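Local coordinates for putative ABC transporter (Thermobispora bispora, PDB 4PE6), which probably serves as the solute-binding component of an ABC transporter, possibly for carbohydrates, and holds a trihydroxybutanoic acid in its cleft, at residues E236-G239 and R240-S243; A271-L275 and E276-L280; M164-T167 and T168-I171. All blocks are in the same frame, centred on the assembly; numbering follows the deposited sequence.

Contact 1. Residues E236-G239 and R240-S243; sequences ETNG and RALS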
loop_
_atom_site.group_PDB
_atom_site.type_symbol
_atom_site.label_atom_id
_atom_site.label_comp_id
_atom_site.label_asym_id
_atom_site.label_seq_id
_atom_site.Cartn_x
_atom_site.Cartn_y
_atom_site.Cartn_z
ATOM N N GLU A 236 6.425 6.296 7.064
ATOM C CA GLU A 236 5.128 6.608 6.445
ATOM C C GLU A 236 5.304 7.711 5.414
ATOM O O GLU A 236 6.095 8.635 5.624
ATOM C CB GLU A 236 4.146 7.134 7.499
ATOM C CG GLU A 236 3.735 6.142 8.571
ATOM C CD GLU A 236 4.674 6.057 9.758
ATOM O OE1 GLU A 236 5.782 6.620 9.713
ATOM O OE2 GLU A 236 4.301 5.391 10.742
ATOM N N THR A 237 4.531 7.650 4.339
ATOM C CA THR A 237 4.487 8.715 3.342
ATOM C C THR A 237 3.342 9.657 3.686
ATOM O O THR A 237 2.636 10.131 2.805
ATOM C CB THR A 237 4.287 8.134 1.932
ATOM O OG1 THR A 237 3.221 7.180 1.965
ATOM C CG2 THR A 237 5.578 7.471 1.441
ATOM N N ASN A 238 3.140 9.917 4.983
ATOM C CA ASN A 238 2.056 10.782 5.400
ATOM C C ASN A 238 2.600 12.130 5.885
ATOM O O ASN A 238 3.812 12.314 5.990
ATOM C CB ASN A 238 1.123 10.095 6.428
ATOM C CG ASN A 238 1.748 9.877 7.797
ATOM O OD1 ASN A 238 2.869 10.291 8.087
ATOM N ND2 ASN A 238 0.997 9.212 8.662
ATOM N N GLY A 239 1.699 13.067 6.141
ATOM C CA GLY A 239 2.095 14.412 6.577
ATOM C C GLY A 239 2.907 14.430 7.859
ATOM O O GLY A 239 3.859 15.191 7.983
ATOM N N ARG A 240 2.525 13.600 8.822
ATOM C CA ARG A 240 3.170 13.597 10.134
ATOM C C ARG A 240 4.621 13.092 10.065
ATOM O O ARG A 240 5.517 13.655 10.713
ATOM C CB ARG A 240 2.366 12.728 11.106
ATOM C CG ARG A 240 2.993 12.590 12.495
ATOM C CD ARG A 240 2.143 11.713 13.397
ATOM N NE ARG A 240 0.810 12.289 13.586
ATOM C CZ ARG A 240 -0.308 11.867 13.006
ATOM N NH1 ARG A 240 -0.316 10.816 12.168
ATOM N NH2 ARG A 240 -1.442 12.503 13.266
ATOM N N ALA A 241 4.856 12.039 9.288
ATOM C CA ALA A 241 6.204 11.458 9.203
ATOM C C ALA A 241 7.156 12.377 8.433
ATOM O O ALA A 241 8.311 12.583 8.833
ATOM C CB ALA A 241 6.163 10.091 8.557
ATOM N N LEU A 242 6.663 12.923 7.324
ATOM C CA LEU A 242 7.442 13.891 6.541
ATOM C C LEU A 242 7.860 15.112 7.362
ATOM O O LEU A 242 9.016 15.537 7.303
ATOM C CB LEU A 242 6.670 14.316 5.297
ATOM C CG LEU A 242 6.910 13.484 4.028
ATOM C CD1 LEU A 242 7.257 12.027 4.275
ATOM C CD2 LEU A 242 5.681 13.580 3.132
ATOM N N SER A 243 6.927 15.642 8.147
ATOM C CA SER A 243 7.210 16.760 9.044
ATOM C C SER A 243 8.219 16.398 10.137
ATOM O O SER A 243 9.073 17.219 10.495
ATOM C CB SER A 243 5.918 17.270 9.698
ATOM O OG SER A 243 4.898 17.508 8.734
#

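Contact 2. Residues A271-L275 and E276-L280; sequences ALDLL and EGRDL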
loop_
_atom_site.group_PDB
_atom_site.type_symbol
_atom_site.label_atom_id
_atom_site.label_comp_id
_atom_site.label_asym_id
_atom_site.label_seq_id
_atom_site.Cartn_x
_atom_site.Cartn_y
_atom_site.Cartn_z
ATOM N N ALA A 271 -12.864 -0.233 -13.530
ATOM C CA ALA A 271 -14.187 -0.846 -13.489
ATOM C C ALA A 271 -15.164 -0.162 -14.441
ATOM O O ALA A 271 -15.913 -0.843 -15.147
ATOM C CB ALA A 271 -14.733 -0.866 -12.066
ATOM N N LEU A 272 -15.168 1.171 -14.455
ATOM C CA LEU A 272 -16.087 1.898 -15.295
ATOM C C LEU A 272 -15.773 1.658 -16.778
ATOM O O LEU A 272 -16.686 1.537 -17.575
ATOM C CB LEU A 272 -16.050 3.392 -15.008
ATOM C CG LEU A 272 -16.527 3.810 -13.621
ATOM C CD1 LEU A 272 -16.540 5.332 -13.547
ATOM C CD2 LEU A 272 -17.891 3.257 -13.283
ATOM N N ASP A 273 -14.502 1.538 -17.120
ATOM C CA ASP A 273 -14.132 1.251 -18.517
ATOM C C ASP A 273 -14.556 -0.167 -18.899
ATOM O O ASP A 273 -15.070 -0.411 -20.009
ATOM C CB ASP A 273 -12.640 1.501 -18.759
ATOM C CG ASP A 273 -12.340 2.988 -19.082
ATOM O OD1 ASP A 273 -13.299 3.783 -19.174
ATOM O OD2 ASP A 273 -11.167 3.365 -19.262
ATOM N N LEU A 274 -14.387 -1.084 -17.955
ATOM C CA LEU A 274 -14.804 -2.463 -18.146
ATOM C C LEU A 274 -16.308 -2.524 -18.390
ATOM O O LEU A 274 -16.781 -3.256 -19.275
ATOM C CB LEU A 274 -14.407 -3.300 -16.931
ATOM C CG LEU A 274 -12.916 -3.666 -16.828
ATOM C CD1 LEU A 274 -12.683 -4.510 -15.599
ATOM C CD2 LEU A 274 -12.410 -4.414 -18.042
ATOM N N LEU A 275 -17.057 -1.744 -17.613
ATOM C CA LEU A 275 -18.515 -1.764 -17.685
ATOM C C LEU A 275 -19.066 -1.212 -18.997
ATOM O O LEU A 275 -20.190 -1.556 -19.388
ATOM C CB LEU A 275 -19.113 -0.994 -16.501
ATOM C CG LEU A 275 -19.059 -1.754 -15.177
ATOM C CD1 LEU A 275 -19.477 -0.837 -14.017
ATOM C CD2 LEU A 275 -19.926 -3.011 -15.232
ATOM N N GLU A 276 -18.310 -0.358 -19.682
ATOM C CA GLU A 276 -18.725 0.117 -21.001
ATOM C C GLU A 276 -18.065 -0.637 -22.162
ATOM O O GLU A 276 -17.975 -0.126 -23.274
ATOM C CB GLU A 276 -18.551 1.642 -21.115
ATOM C CG GLU A 276 -17.138 2.185 -20.983
ATOM C CD GLU A 276 -17.087 3.701 -21.242
ATOM O OE1 GLU A 276 -16.512 4.144 -22.276
ATOM O OE2 GLU A 276 -17.672 4.441 -20.432
ATOM N N GLY A 277 -17.607 -1.858 -21.899
ATOM C CA GLY A 277 -17.107 -2.749 -22.957
ATOM C C GLY A 277 -15.666 -2.576 -23.419
ATOM O O GLY A 277 -15.256 -3.164 -24.439
ATOM N N ARG A 278 -14.882 -1.791 -22.683
ATOM C CA ARG A 278 -13.502 -1.542 -23.066
ATOM C C ARG A 278 -12.614 -2.666 -22.589
ATOM O O ARG A 278 -12.881 -3.298 -21.580
ATOM C CB ARG A 278 -12.987 -0.228 -22.497
ATOM C CG ARG A 278 -13.684 1.001 -23.038
ATOM C CD ARG A 278 -13.046 2.240 -22.446
ATOM N NE ARG A 278 -13.704 3.432 -22.957
ATOM C CZ ARG A 278 -13.161 4.345 -23.754
ATOM N NH1 ARG A 278 -11.897 4.279 -24.146
ATOM N NH2 ARG A 278 -13.913 5.358 -24.145
ATOM N N ASP A 279 -11.539 -2.883 -23.325
ATOM C CA ASP A 279 -10.607 -3.950 -23.028
ATOM C C ASP A 279 -9.502 -3.379 -22.193
ATOM O O ASP A 279 -8.999 -2.307 -22.493
ATOM C CB ASP A 279 -10.029 -4.541 -24.314
ATOM C CG ASP A 279 -11.039 -5.367 -25.068
ATOM O OD1 ASP A 279 -12.060 -5.737 -24.456
ATOM O OD2 ASP A 279 -10.826 -5.644 -26.256
ATOM N N LEU A 280 -9.144 -4.094 -21.139
ATOM C CA LEU A 280 -7.993 -3.749 -20.328
ATOM C C LEU A 280 -7.084 -4.968 -20.281
ATOM O O LEU A 280 -7.558 -6.083 -20.374
ATOM C CB LEU A 280 -8.436 -3.390 -18.898
ATOM C CG LEU A 280 -9.278 -2.128 -18.681
ATOM C CD1 LEU A 280 -9.618 -1.999 -17.191
ATOM C CD2 LEU A 280 -8.570 -0.871 -19.195
HETATM O O HOH W 1 -15.115 -4.821 -20.750
#

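Contact 3. Residues M164-T167 and T168-I171; sequences MYET and TKKI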
loop_
_atom_site.group_PDB
_atom_site.type_symbol
_atom_site.label_atom_id
_atom_site.label_comp_id
_atom_site.label_asym_id
_atom_site.label_seq_id
_atom_site.Cartn_x
_atom_site.Cartn_y
_atom_site.Cartn_z
HETATM N N MSE A 164 7.238 -8.919 -0.579
HETATM C CA MSE A 164 8.215 -7.955 -0.095
HETATM C C MSE A 164 9.131 -8.566 0.909
HETATM O O MSE A 164 10.315 -8.245 0.908
HETATM C CB MSE A 164 7.525 -6.697 0.446
HETATM C CG MSE A 164 6.748 -6.043 -0.694
HETATM SE SE MSE A 164 6.176 -4.181 -0.319
HETATM C CE MSE A 164 4.557 -4.502 0.697
ATOM N N TYR A 165 8.628 -9.475 1.744
ATOM C CA TYR A 165 9.473 -10.126 2.749
ATOM C C TYR A 165 10.561 -10.967 2.040
ATOM O O TYR A 165 11.725 -10.956 2.445
ATOM C CB TYR A 165 8.651 -10.974 3.766
ATOM C CG TYR A 165 9.480 -11.562 4.899
ATOM C CD1 TYR A 165 10.262 -10.736 5.711
ATOM C CD2 TYR A 165 9.494 -12.939 5.161
ATOM C CE1 TYR A 165 11.043 -11.256 6.731
ATOM C CE2 TYR A 165 10.282 -13.459 6.183
ATOM C CZ TYR A 165 11.040 -12.601 6.971
ATOM O OH TYR A 165 11.830 -13.072 7.979
ATOM N N GLU A 166 10.192 -11.678 0.982
ATOM C CA GLU A 166 11.184 -12.423 0.222
ATOM C C GLU A 166 12.212 -11.473 -0.349
ATOM O O GLU A 166 13.413 -11.771 -0.336
ATOM C CB GLU A 166 10.550 -13.236 -0.918
ATOM C CG GLU A 166 9.628 -14.332 -0.441
ATOM C CD GLU A 166 10.329 -15.303 0.480
ATOM O OE1 GLU A 166 11.376 -15.861 0.068
ATOM O OE2 GLU A 166 9.853 -15.485 1.630
ATOM N N THR A 167 11.755 -10.335 -0.867
ATOM C CA THR A 167 12.671 -9.359 -1.443
ATOM C C THR A 167 13.611 -8.814 -0.350
ATOM O O THR A 167 14.830 -8.773 -0.542
ATOM C CB THR A 167 11.935 -8.199 -2.134
ATOM O OG1 THR A 167 11.059 -8.708 -3.135
ATOM C CG2 THR A 167 12.896 -7.256 -2.785
ATOM N N THR A 168 13.059 -8.443 0.801
ATOM C CA THR A 168 13.880 -7.935 1.890
ATOM C C THR A 168 14.947 -8.954 2.309
ATOM O O THR A 168 16.092 -8.580 2.529
ATOM C CB THR A 168 13.045 -7.558 3.126
ATOM O OG1 THR A 168 12.062 -6.586 2.757
ATOM C CG2 THR A 168 13.945 -6.964 4.195
ATOM N N LYS A 169 14.577 -10.231 2.402
ATOM C CA LYS A 169 15.551 -11.254 2.793
ATOM C C LYS A 169 16.645 -11.382 1.731
ATOM O O LYS A 169 17.830 -11.491 2.052
ATOM C CB LYS A 169 14.873 -12.599 3.032
ATOM C CG LYS A 169 14.003 -12.640 4.294
ATOM C CD LYS A 169 13.477 -14.039 4.571
ATOM C CE LYS A 169 12.540 -14.512 3.474
ATOM N NZ LYS A 169 11.809 -15.764 3.825
ATOM N N LYS A 170 16.242 -11.359 0.469
ATOM C CA LYS A 170 17.194 -11.439 -0.640
ATOM C C LYS A 170 18.231 -10.319 -0.609
ATOM O O LYS A 170 19.423 -10.560 -0.760
ATOM C CB LYS A 170 16.453 -11.405 -1.958
ATOM C CG LYS A 170 17.341 -11.728 -3.132
ATOM C CD LYS A 170 16.595 -11.562 -4.442
ATOM C CE LYS A 170 17.518 -11.839 -5.628
ATOM N NZ LYS A 170 17.330 -10.811 -6.694
ATOM N N ILE A 171 17.773 -9.093 -0.421
ATOM C CA ILE A 171 18.659 -7.955 -0.327
ATOM C C ILE A 171 19.568 -8.093 0.896
ATOM O O ILE A 171 20.774 -7.853 0.805
ATOM C CB ILE A 171 17.869 -6.635 -0.324
ATOM C CG1 ILE A 171 17.198 -6.447 -1.684
ATOM C CG2 ILE A 171 18.764 -5.446 0.024
ATOM C CD1 ILE A 171 16.167 -5.329 -1.705
#

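Contact 1. Residues E236-G239 and R240-S243
Asn238 and Ala241 meet where the chain leaves a loop and winds into helix 239-247, the backbone closing its first turns through Leu242 N to Asn238 O at 3.2 Å and Ser243 N to Gly239 O. This is an N-cap. Asn238 OD1 accepts from Ala241 N at 2.9 Å, an N-H of the first turn that has no earlier carbonyl in the helix to use, and the donor lies 22° off the plane of the amide C=O. CG sits between the backbone N and the carbonyl carbon (chi1 70°), which brings OD1 back over the opening turn. Replacing the asparagine by an alanine removes OD1 and is likely to leave Ala241 N without its capping acceptor, the first turn less firmly fixed. The methyl of Ala241 lies close to two oxygens, its CB 3.3 Å from Glu236 O and equally near Asn238 OD1, while the Glu236 carboxylate passes alongside and bonds through OE1 to Tyr217 N. Arg240 sends its guanidinium past the Asn238 amide, the two planes 77° apart, to a salt bridge with Asp306. On another side of the turn Leu242 lays CD1 against the carbonyl oxygens of Glu236 and Asn238 and also touches Ala256 of strand 255-258. Gly239 O is gripped twice by Ser243, whose N and OG approach from opposite faces of the carbonyl plane, OG at 2.6 Å.

Contact 2. Residues A271-L275 and E276-L280
Arg278 reaches back to Asp273 O with its backbone N at 3.0 Å, and Gly277 N bonds to Leu274 O at 3.1 Å; together they form the Schellman motif that ends helix 263-275. Gly277, with positive phi, is the C-prime residue and turns the chain away from the helix axis. A water adds a bridge at the turn, donating to both Leu274 O and Arg278 O. Alongside this turn the Arg278 side chain runs extended from CG to NE, its CD packed 3.5 Å from Asp273 CG. The carboxylate and guanidinium planes differ by 24°, yet Asp273 OD1 stands well out of the guanidinium plane, 3.8 Å from Arg278 NE, so their attraction is a long one of charge alone. NE is instead aimed at Glu276 OE1 at 3.0 Å, nearly straight (171°) and in the guanidinium plane, although it arrives from above the plane of the carboxylate. Glu276 CG lies between backbone N and carbonyl carbon (chi1 62°), bringing the carboxylate back beside the last helical turn. The two acids probably tolerate their closeness because arginines surround them: Arg315 and Arg319 bind Asp273, and Arg315 also takes Glu276 OE2. Beyond the turn, Leu280 CD1 packs 3.7 Å from Leu274 CG. This leucine pair lies against Tyr122 of strand 122-126; Leu274 also touches strand 108-112, and Leu280 and Asp273 touch Val322 and Phe318 of helix 315-327.

Contact 3. Residues M164-T167 and T168-I171
Lys169, one helical turn after Tyr165 on helix 159-173, lies across one face of its ring and ends at the carboxylate of Glu166. The lysine and tyrosine side chains are oblique to one another: Lys169 CD stands 4.0 Å from the centroid of the Tyr165 ring, 28° off its normal, in a CH-pi contact, while Lys169 CG lies over the same face, offset toward the rim. With chi1 at -175°, CG opposite the backbone N, the Tyr165 ring swings along the helix toward the lysine. A bend at chi3 of Lys169 then brings NZ to Glu166 without leaving the ring, NZ staying 3.6 Å from Tyr165 CE2. The Glu166 and Lys169 side chains run side by side in the same direction, so that Lys169 NZ meets Glu166 OE2 at 3.0 Å on the syn side of the carboxylate, 33° out of its plane. Tyr165 also engages Arg153 in a cation-pi contact. On another side of the helix Thr167 and Ile171 point the same way, CG2 of the threonine 3.9 Å from CD1 of the isoleucine, and both touch Thr133 of helix 128-142. Thr167 OG1 turns back to Glu163 O. Selenomethionine Met164 heads away from the later residues to Phe128 and Trp131, with its side chain about 4 Å from the bound trihydroxybutanoic acid. Its carbonyl oxygen accepts from Thr168 N at 2.8 Å. The chemistry thus divides the helix: Met164, Thr167 and Ile171 meet helix 128-142, while on the exposed side one lysine joins aliphatic packing on an aromatic face to a charge pair, which probably restrains its ammonium end.

From the N terminus the chain comes first to contact 3, in the middle of helix 159-173, the helical link of the beta-alpha-beta unit between strands 147-153 and 178-185. Contact 1 follows, at the passage from strand 232-235 into helix 239-247, and contact 2 comes last, where helix 263-275 gives way to the loop leading to strand 283-290. The three are in series and each is local, so none nests within or crosses another. Contacts 1 and 2 mark the start of one helix and the end of another, on opposite sides of the chain's centre with their own centres 35 Å apart; contacts 1 and 3 come closer, with nearest atoms about 12 Å apart.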